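Local structure of aminoglycoside N(3)-acetyltransferase, AAC(3)-IVa (Escherichia coli, 6MN3) at residues 63-67 / 78-84; 43-47 / 86-91; 134-138 / 223-227. The protein catalyses transfer of the acetyl group of acetyl-CoA to the 3-amino group of 2-deoxystreptamine antibiotics, and probably confers resistance to gentamicin, kanamycin, tobramycin, neomycin and apramycin. All coordinates share one frame. Residue numbers count along the deposited sequence, not the author numbering.

From the N terminus, the chain runs through strand 26-31 to helix 42-54, which supplies residues 43-47, then descends strand 59-63 into a long loop. That loop folds back on itself in contact 1 (63-67 / 78-84) before helix 86-91 docks on helix 42-54 and closes contact 2, so contact 1 lies within the larger loop of contact 2. The two touch: V80 N lies 2.8 Å from D89 OD1, probably a hydrogen bond. Contact 3 opens afterwards and closes a separate loop of about 85 residues, in series, joining helices 131-137 and 223-236 at the common end of antiparallel strands 141-145 and 216-222; its centre lies about 22 Å from that of contact 1.

Contact 1. Residues 63-67 / 78-84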
# COMPACT_ATOMS: atom_id res chain seq x y z
N PRO A 63 2.32 3.18 -3.35
CA PRO A 63 3.58 3.21 -2.59
C PRO A 63 4.75 3.48 -3.53
O PRO A 63 4.71 3.14 -4.72
CB PRO A 63 3.66 1.82 -1.97
CG PRO A 63 2.79 0.97 -2.84
CD PRO A 63 1.68 1.86 -3.30
N SER A 64 5.79 4.11 -2.99
CA SER A 64 6.90 4.54 -3.83
C SER A 64 8.18 4.74 -3.02
O SER A 64 8.92 5.69 -3.26
CB SER A 64 6.53 5.84 -4.55
OG SER A 64 7.39 6.09 -5.64
N TRP A 65 8.45 3.84 -2.08
CA TRP A 65 9.64 3.96 -1.26
C TRP A 65 10.80 3.15 -1.85
O TRP A 65 10.61 2.30 -2.73
CB TRP A 65 9.36 3.52 0.18
CG TRP A 65 8.75 2.16 0.31
CD1 TRP A 65 9.39 0.96 0.15
CD2 TRP A 65 7.39 1.86 0.64
NE1 TRP A 65 8.50 -0.07 0.36
CE2 TRP A 65 7.27 0.45 0.66
CE3 TRP A 65 6.27 2.64 0.92
CZ2 TRP A 65 6.07 -0.19 0.95
CZ3 TRP A 65 5.07 2.00 1.20
CH2 TRP A 65 4.98 0.60 1.21
N SER A 66 12.00 3.43 -1.35
CA SER A 66 13.23 2.88 -1.91
C SER A 66 13.69 1.60 -1.22
O SER A 66 14.20 0.69 -1.88
CB SER A 66 14.35 3.92 -1.85
OG SER A 66 14.17 4.93 -2.83
N GLY A 67 13.54 1.53 0.10
CA GLY A 67 14.04 0.41 0.87
C GLY A 67 15.51 0.48 1.21
O GLY A 67 15.98 -0.34 2.01
N SER A 78 15.30 8.65 -7.25
CA SER A 78 15.34 7.45 -6.42
C SER A 78 14.28 6.45 -6.88
O SER A 78 13.08 6.75 -6.84
CB SER A 78 15.12 7.79 -4.95
OG SER A 78 16.25 8.45 -4.40
N PRO A 79 14.68 5.26 -7.34
CA PRO A 79 13.70 4.29 -7.83
C PRO A 79 12.95 3.60 -6.70
O PRO A 79 13.45 3.46 -5.58
CB PRO A 79 14.55 3.29 -8.62
CG PRO A 79 15.94 3.89 -8.69
CD PRO A 79 16.06 4.77 -7.50
N VAL A 80 11.73 3.17 -7.02
CA VAL A 80 10.95 2.38 -6.08
C VAL A 80 11.62 1.02 -5.90
O VAL A 80 12.22 0.47 -6.83
CB VAL A 80 9.50 2.23 -6.58
CG1 VAL A 80 8.64 1.58 -5.52
CG2 VAL A 80 8.94 3.58 -6.95
N THR A 81 11.53 0.48 -4.69
CA THR A 81 12.09 -0.84 -4.42
C THR A 81 11.46 -1.87 -5.36
O THR A 81 10.26 -1.80 -5.64
CB THR A 81 11.86 -1.25 -2.97
OG1 THR A 81 12.13 -2.64 -2.82
CG2 THR A 81 10.43 -0.96 -2.55
N PRO A 82 12.24 -2.82 -5.87
CA PRO A 82 11.68 -3.81 -6.81
C PRO A 82 10.60 -4.68 -6.21
O PRO A 82 9.88 -5.35 -6.97
CB PRO A 82 12.91 -4.63 -7.23
CG PRO A 82 13.89 -4.44 -6.12
CD PRO A 82 13.68 -3.05 -5.62
N ASP A 83 10.46 -4.71 -4.89
CA ASP A 83 9.42 -5.51 -4.26
C ASP A 83 8.03 -4.90 -4.41
O ASP A 83 7.04 -5.60 -4.17
CB ASP A 83 9.74 -5.71 -2.78
CG ASP A 83 9.09 -6.94 -2.20
OD1 ASP A 83 9.06 -7.98 -2.90
OD2 ASP A 83 8.60 -6.88 -1.05
N LEU A 84 7.94 -3.63 -4.79
CA LEU A 84 6.64 -2.98 -4.98
C LEU A 84 6.11 -3.11 -6.40
O LEU A 84 4.95 -2.75 -6.64
CB LEU A 84 6.73 -1.51 -4.58
CG LEU A 84 6.76 -1.25 -3.07
CD1 LEU A 84 6.89 0.23 -2.76
CD2 LEU A 84 5.53 -1.84 -2.40
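This is a loop closure at the C-terminal end of strand 59-63: the chain leaving the sheet folds back beside itself just before helix 86-91. The main tie is a backbone hydrogen bond from T81 N to W65 O (2.8 Å), and the same carbonyl receives a CA-H...O contact from V80 CA at 3.4 Å. S66, small and polar, adds a bond from its OG to P79 O (3.2 Å). Beyond T81 the chain makes a type I turn, L84 N bonding T81 O at 3.1 Å; P82 suits its first corner because its ring fixes phi. The turn brings L84 CD1 over the five-membered ring of W65, 3.6 Å from its centroid, a CH-pi contact, and to 3.7 Å from P63 CB. G67 has positive phi, where a CB would jam against S66 O and lie close to T81 CB. Outside, S64 OG bonds R99. One main-chain and one serine-to-carbonyl bond thus join the arms of an irregular loop, while the indole supplies an apolar lid for L84.

Contact 2. Residues 43-47 / 86-91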
# COMPACT_ATOMS: atom_id res chain seq x y z
N PRO A 43 2.34 -1.84 -18.40
CA PRO A 43 2.08 -1.17 -17.11
C PRO A 43 1.47 0.21 -17.25
O PRO A 43 0.59 0.58 -16.46
CB PRO A 43 3.48 -1.11 -16.47
CG PRO A 43 4.28 -2.18 -17.16
CD PRO A 43 3.76 -2.22 -18.56
N LEU A 44 1.93 1.01 -18.23
CA LEU A 44 1.29 2.30 -18.48
C LEU A 44 -0.18 2.14 -18.83
O LEU A 44 -1.01 2.97 -18.43
CB LEU A 44 2.01 3.04 -19.61
CG LEU A 44 3.53 3.06 -19.61
CD1 LEU A 44 4.06 3.40 -21.02
CD2 LEU A 44 4.00 4.07 -18.58
N GLY A 45 -0.51 1.09 -19.58
CA GLY A 45 -1.91 0.83 -19.87
C GLY A 45 -2.72 0.55 -18.63
O GLY A 45 -3.87 0.98 -18.51
N LEU A 46 -2.13 -0.17 -17.67
CA LEU A 46 -2.81 -0.40 -16.40
C LEU A 46 -2.98 0.90 -15.63
O LEU A 46 -4.03 1.14 -15.02
CB LEU A 46 -2.04 -1.42 -15.57
CG LEU A 46 -2.59 -1.68 -14.16
CD1 LEU A 46 -4.02 -2.19 -14.24
CD2 LEU A 46 -1.70 -2.67 -13.42
N ILE A 47 -1.95 1.76 -15.64
CA ILE A 47 -2.06 3.05 -14.98
C ILE A 47 -3.12 3.91 -15.65
O ILE A 47 -3.95 4.54 -14.98
CB ILE A 47 -0.69 3.75 -14.95
CG1 ILE A 47 0.27 3.00 -14.03
CG2 ILE A 47 -0.83 5.20 -14.51
CD1 ILE A 47 1.73 3.32 -14.28
N VAL A 86 6.62 -3.20 -10.96
CA VAL A 86 6.93 -2.30 -12.06
C VAL A 86 5.93 -1.15 -12.14
O VAL A 86 6.29 -0.04 -12.55
CB VAL A 86 6.98 -3.09 -13.38
CG1 VAL A 86 7.58 -2.24 -14.49
CG2 VAL A 86 7.77 -4.38 -13.20
N VAL A 87 4.68 -1.40 -11.76
CA VAL A 87 3.66 -0.35 -11.84
C VAL A 87 4.00 0.79 -10.90
O VAL A 87 3.90 1.97 -11.27
CB VAL A 87 2.27 -0.94 -11.53
CG1 VAL A 87 1.22 0.15 -11.52
CG2 VAL A 87 1.92 -2.02 -12.55
N SER A 88 4.42 0.47 -9.67
CA SER A 88 4.79 1.52 -8.72
C SER A 88 6.00 2.31 -9.21
O SER A 88 6.04 3.54 -9.09
CB SER A 88 5.07 0.91 -7.35
OG SER A 88 3.86 0.60 -6.68
N ASP A 89 7.00 1.61 -9.75
CA ASP A 89 8.18 2.31 -10.25
C ASP A 89 7.90 3.06 -11.54
O ASP A 89 8.68 3.94 -11.91
CB ASP A 89 9.33 1.32 -10.47
CG ASP A 89 10.67 2.01 -10.59
OD1 ASP A 89 11.00 2.82 -9.69
OD2 ASP A 89 11.39 1.75 -11.57
N THR A 90 6.80 2.74 -12.22
CA THR A 90 6.44 3.46 -13.43
C THR A 90 5.56 4.66 -13.15
O THR A 90 5.65 5.66 -13.87
CB THR A 90 5.72 2.52 -14.40
OG1 THR A 90 6.36 1.23 -14.38
CG2 THR A 90 5.75 3.08 -15.83
N PHE A 91 4.73 4.58 -12.11
CA PHE A 91 3.73 5.62 -11.86
C PHE A 91 4.38 6.96 -11.53
O PHE A 91 3.96 8.00 -12.05
CB PHE A 91 2.81 5.15 -10.73
CG PHE A 91 1.79 6.17 -10.31
CD1 PHE A 91 0.96 6.77 -11.23
CD2 PHE A 91 1.66 6.51 -8.97
CE1 PHE A 91 0.02 7.70 -10.84
CE2 PHE A 91 0.73 7.44 -8.57
CZ PHE A 91 -0.10 8.04 -9.50
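I47 and V87 lose the most surface here, 75 and 69 Å², and they form the heart of a helix-helix crossing. The short segments 43-47 and 86-91 run at 74° to each other with axes 9.6 Å apart at closest. I47, pointing at the partner helix, lays CG1 3.9 Å from V87 CG1; the far end of its side chain reaches on, CD1 lying 3.9 Å from F91 CA and 4.1 Å from T90 CB, while CG2 stands 4.1 Å from F91 CD1. A branched, apolar chain of this length can meet V87, T90 and F91 (i, i+3, i+4), which line one face of the opposing helix. V87 uses its other methyl as well: CG2 is 3.8 Å from L46 CD2 and 4.3 Å from P43 CB. The backbones come nearest at P43 and V87, 5.6 Å between CA atoms, and proline fits there because the first turn of a helix needs no amide donor. At the more exposed margin T90, which tolerates solvent, brings CG2 to 3.4 Å from L44 CD2. M62 of strand 59-63 touches both I47 and V87. Helix 42-54 is the crossover of the beta-alpha-beta unit of parallel strands 26-31 and 59-63, and helix 86-91 packs against it. Methyl and methylene groups make nearly all the contact, so shape and exclusion of water hold the helices, without a direct polar bond.

Contact 3. Residues 134-138 / 223-227; sequences RVHEL and SRDIV
Residues 134-137 have helical backbone angles at the C-terminal part of helix 131-137, phi/psi near -68/-38 until E137 (-74/-18); L138 has -96/14. Residues 223-227 are the first turn of helix 223-236, V227 N bonding S223 O at 3.1 Å. The backbones are nearest at H136 and S223, with CA atoms 5.3 Å apart. V135, chi1 t, puts CG1 4.4 Å from S223 CB, an apolar flank beside a small residue. H136 is the hub, burying 116 Å². With chi1 t and chi2 -93°, its CB and CA each lie 3.3 Å from S223 OG, S223 being t and small enough for this close approach; CD2 is 3.4 Å from V227 CG2 (chi1 t). R224, with chi1 m, chi2 -104°, chi3 t and chi4 85°, runs across one face of the imidazole, its CD 3.9 Å from the ring centroid in a CH-pi contact. Its guanidinium donates from NE to H136 O (2.9 Å) and from NH2 to E137 O (3.3 Å). A water bonds H136 NE2 (2.9 Å) and donates to R224 O (3.2 Å). Arginine is long enough to serve two carbonyls where backbone donors run out. In this fold helix 131-137 leads into strand 141-145 and helix 223-236 leaves strand 216-222, so both meet at one end of these neighbouring antiparallel strands of the central mixed sheet.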
# COMPACT_ATOMS: atom_id res chain seq x y z
N ARG A 134 -3.40 9.81 5.30
CA ARG A 134 -4.12 10.84 4.55
C ARG A 134 -5.14 10.22 3.60
O ARG A 134 -6.18 10.82 3.34
CB ARG A 134 -3.13 11.72 3.78
CG ARG A 134 -2.12 12.42 4.68
CD ARG A 134 -2.80 13.44 5.59
NE ARG A 134 -2.27 13.39 6.96
CZ ARG A 134 -1.73 14.42 7.59
NH1 ARG A 134 -1.63 15.59 6.98
NH2 ARG A 134 -1.28 14.28 8.83
N VAL A 135 -4.86 9.02 3.08
CA VAL A 135 -5.87 8.30 2.31
C VAL A 135 -7.03 7.88 3.22
O VAL A 135 -8.20 7.96 2.83
CB VAL A 135 -5.23 7.09 1.61
CG1 VAL A 135 -6.30 6.15 1.06
CG2 VAL A 135 -4.29 7.54 0.50
N HIS A 136 -6.71 7.45 4.44
CA HIS A 136 -7.75 7.02 5.37
C HIS A 136 -8.67 8.17 5.76
O HIS A 136 -9.89 8.00 5.84
CB HIS A 136 -7.10 6.40 6.61
CG HIS A 136 -8.08 6.03 7.68
ND1 HIS A 136 -8.41 6.87 8.72
CD2 HIS A 136 -8.78 4.89 7.89
CE1 HIS A 136 -9.28 6.28 9.51
NE2 HIS A 136 -9.52 5.08 9.03
N GLU A 137 -8.10 9.36 5.98
CA GLU A 137 -8.93 10.49 6.38
C GLU A 137 -9.74 11.05 5.21
O GLU A 137 -10.72 11.77 5.44
CB GLU A 137 -8.06 11.59 7.00
CG GLU A 137 -7.73 12.75 6.09
CD GLU A 137 -6.97 13.85 6.81
OE1 GLU A 137 -7.18 14.03 8.03
OE2 GLU A 137 -6.15 14.54 6.16
N LEU A 138 -9.36 10.74 3.97
CA LEU A 138 -10.12 11.15 2.80
C LEU A 138 -11.07 10.07 2.31
O LEU A 138 -11.57 10.17 1.19
CB LEU A 138 -9.16 11.57 1.68
CG LEU A 138 -8.53 12.95 1.84
CD1 LEU A 138 -7.13 12.97 1.24
CD2 LEU A 138 -9.40 14.02 1.21
N SER A 223 -10.58 2.05 2.99
CA SER A 223 -9.50 2.24 3.96
C SER A 223 -10.04 2.31 5.38
O SER A 223 -9.43 1.78 6.31
CB SER A 223 -8.71 3.50 3.62
OG SER A 223 -7.79 3.81 4.66
N ARG A 224 -11.19 2.97 5.57
CA ARG A 224 -11.77 3.05 6.90
C ARG A 224 -12.21 1.69 7.42
O ARG A 224 -12.11 1.42 8.62
CB ARG A 224 -12.96 4.02 6.90
CG ARG A 224 -12.60 5.44 6.49
CD ARG A 224 -12.55 6.37 7.68
NE ARG A 224 -12.36 7.76 7.28
CZ ARG A 224 -13.35 8.58 6.93
NH1 ARG A 224 -14.61 8.15 6.93
NH2 ARG A 224 -13.09 9.83 6.59
N ASP A 225 -12.67 0.80 6.53
CA ASP A 225 -13.04 -0.54 6.96
C ASP A 225 -11.81 -1.36 7.34
O ASP A 225 -11.87 -2.17 8.27
CB ASP A 225 -13.83 -1.25 5.86
CG ASP A 225 -15.24 -0.71 5.72
OD1 ASP A 225 -15.78 -0.18 6.72
OD2 ASP A 225 -15.82 -0.82 4.62
N ILE A 226 -10.69 -1.16 6.64
CA ILE A 226 -9.46 -1.86 6.99
C ILE A 226 -9.00 -1.48 8.39
O ILE A 226 -8.63 -2.34 9.20
CB ILE A 226 -8.36 -1.56 5.95
CG1 ILE A 226 -8.76 -2.11 4.58
CG2 ILE A 226 -7.03 -2.15 6.39
CD1 ILE A 226 -7.84 -1.67 3.47
N VAL A 227 -9.03 -0.18 8.70
CA VAL A 227 -8.54 0.29 9.99
C VAL A 227 -9.51 -0.12 11.10
O VAL A 227 -9.09 -0.64 12.14
CB VAL A 227 -8.33 1.81 9.95
CG1 VAL A 227 -8.18 2.37 11.36
CG2 VAL A 227 -7.11 2.14 9.11
O HOH W 1 -11.55 3.76 10.67